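PDB 2V84: Spermidine/putrescine ABC transporter, periplasmic binding protein, which probably binds polyamines such as spermidine and putrescine as the periplasmic receptor of an ABC transporter. Local coordinates for residues A113-D118 / S124-L129. Sequence-based numbering, arbitrary orientation.
Sequences ARIAYD and SVPYYL
Ser124 and Asp118 face each other where the chain returns after a short loop. Ser124 OG donates a hydrogen bond to Asp118 OD2 at 2.7 Å, meeting the anti lone pair of that oxygen. The Asp118 CG lies anti to its backbone N (chi1 -164°), which swings the carboxylate toward Ser124. OD2 also accepts from the backbone N of Tyr123, while OD1 forms a salt bridge with Lys88, so both buried oxygens have partners. These bonds should limit rotation of the carboxylate.

Ser124 OG also meets the Tyr117 ring at its edge, 3.6 Å from CE1. A water bridges the two side chains, 2.6 Å from Tyr117 OH and donating to Ser124 OG. Further along, Ile115 CD1 packs against Pro126 CG at 4.3 Å. At the far end, Leu129 and Arg114 cross at about a right angle, with Leu129 CD2 4.1 Å from Arg114 NH1. Arg114 NH1 also hydrogen-bonds to Leu317 O, and NH2 forms a salt bridge with the sulfonate of a bound MES, probably from the crystallisation liquor.

The 115-118 segment is a type I beta turn, closed by Asp118 N to Ile115 O. It follows helix 109-114 and packs on strand 125-137, within the fold of a bacterial extracellular solute-binding protein.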
# COMPACT_ATOMS: atom_id res chain seq x y z
N ALA A 113 -16.53 6.63 -2.01
CA ALA A 113 -17.33 6.00 -0.95
C ALA A 113 -16.52 5.30 0.15
O ALA A 113 -16.93 5.29 1.31
CB ALA A 113 -18.36 5.05 -1.56
N ARG A 114 -15.37 4.71 -0.21
CA ARG A 114 -14.53 3.97 0.74
C ARG A 114 -13.60 4.83 1.60
O ARG A 114 -13.14 4.38 2.65
CB ARG A 114 -13.65 2.94 0.03
CG ARG A 114 -14.38 1.87 -0.74
CD ARG A 114 -13.39 0.99 -1.46
NE ARG A 114 -12.97 -0.17 -0.67
CZ ARG A 114 -12.31 -1.20 -1.17
NH1 ARG A 114 -11.98 -1.24 -2.45
NH2 ARG A 114 -11.99 -2.22 -0.38
N ILE A 115 -13.29 6.04 1.14
CA ILE A 115 -12.31 6.88 1.83
C ILE A 115 -12.91 7.69 2.97
O ILE A 115 -12.85 8.92 2.96
CB ILE A 115 -11.49 7.78 0.85
CG1 ILE A 115 -12.37 8.71 0.02
CG2 ILE A 115 -10.61 6.93 -0.07
CD1 ILE A 115 -11.63 9.95 -0.50
N ALA A 116 -13.46 6.98 3.96
CA ALA A 116 -14.15 7.62 5.09
C ALA A 116 -13.25 8.44 6.04
O ALA A 116 -13.77 9.22 6.84
CB ALA A 116 -14.96 6.58 5.88
N TYR A 117 -11.93 8.29 5.95
CA TYR A 117 -11.01 9.12 6.74
C TYR A 117 -11.04 10.59 6.26
O TYR A 117 -10.73 11.51 7.03
CB TYR A 117 -9.58 8.56 6.69
CG TYR A 117 -9.09 8.36 5.28
CD1 TYR A 117 -8.54 9.42 4.54
CD2 TYR A 117 -9.23 7.12 4.66
CE1 TYR A 117 -8.14 9.24 3.24
CE2 TYR A 117 -8.83 6.94 3.36
CZ TYR A 117 -8.28 7.99 2.66
OH TYR A 117 -7.91 7.82 1.36
N ASP A 118 -11.41 10.81 4.99
CA ASP A 118 -11.42 12.15 4.37
C ASP A 118 -12.28 12.15 3.09
O ASP A 118 -11.76 12.33 1.97
CB ASP A 118 -9.98 12.56 4.05
CG ASP A 118 -9.83 14.04 3.78
OD1 ASP A 118 -10.46 14.86 4.48
OD2 ASP A 118 -9.08 14.38 2.85
N SER A 124 -6.72 15.41 1.68
CA SER A 124 -6.02 14.31 0.98
C SER A 124 -6.61 14.07 -0.39
O SER A 124 -7.79 14.28 -0.58
CB SER A 124 -6.10 13.01 1.80
OG SER A 124 -7.44 12.51 1.88
N VAL A 125 -5.80 13.60 -1.33
CA VAL A 125 -6.35 13.18 -2.63
C VAL A 125 -5.80 11.81 -2.93
O VAL A 125 -4.61 11.64 -2.84
CB VAL A 125 -5.91 14.13 -3.78
CG1 VAL A 125 -6.40 13.59 -5.15
CG2 VAL A 125 -6.47 15.57 -3.54
N PRO A 126 -6.65 10.82 -3.26
CA PRO A 126 -6.09 9.48 -3.51
C PRO A 126 -4.98 9.40 -4.55
O PRO A 126 -5.07 10.03 -5.60
CB PRO A 126 -7.31 8.69 -4.02
CG PRO A 126 -8.45 9.35 -3.36
CD PRO A 126 -8.12 10.82 -3.32
N TYR A 127 -3.97 8.59 -4.24
CA TYR A 127 -2.80 8.39 -5.08
C TYR A 127 -2.89 6.99 -5.72
O TYR A 127 -2.69 6.83 -6.93
CB TYR A 127 -1.57 8.50 -4.17
CG TYR A 127 -0.24 8.47 -4.85
CD1 TYR A 127 0.31 7.27 -5.30
CD2 TYR A 127 0.51 9.63 -4.98
CE1 TYR A 127 1.53 7.24 -5.89
CE2 TYR A 127 1.76 9.61 -5.59
CZ TYR A 127 2.26 8.42 -6.04
OH TYR A 127 3.51 8.38 -6.63
N TYR A 128 -3.19 5.98 -4.91
CA TYR A 128 -3.32 4.62 -5.41
C TYR A 128 -4.00 3.77 -4.37
O TYR A 128 -3.88 4.04 -3.20
CB TYR A 128 -1.93 4.02 -5.87
CG TYR A 128 -2.12 2.63 -6.41
CD1 TYR A 128 -2.84 2.42 -7.59
CD2 TYR A 128 -1.63 1.51 -5.72
CE1 TYR A 128 -3.07 1.14 -8.07
CE2 TYR A 128 -1.88 0.23 -6.20
CZ TYR A 128 -2.60 0.06 -7.36
OH TYR A 128 -2.81 -1.22 -7.82
N LEU A 129 -4.77 2.78 -4.80
CA LEU A 129 -5.42 1.82 -3.91
C LEU A 129 -5.03 0.44 -4.39
O LEU A 129 -5.23 0.13 -5.57
CB LEU A 129 -6.95 1.99 -4.00
CG LEU A 129 -7.86 1.21 -3.03
CD1 LEU A 129 -9.15 1.95 -2.89
CD2 LEU A 129 -8.10 -0.24 -3.51
O HOH W 1 -7.65 10.05 0.09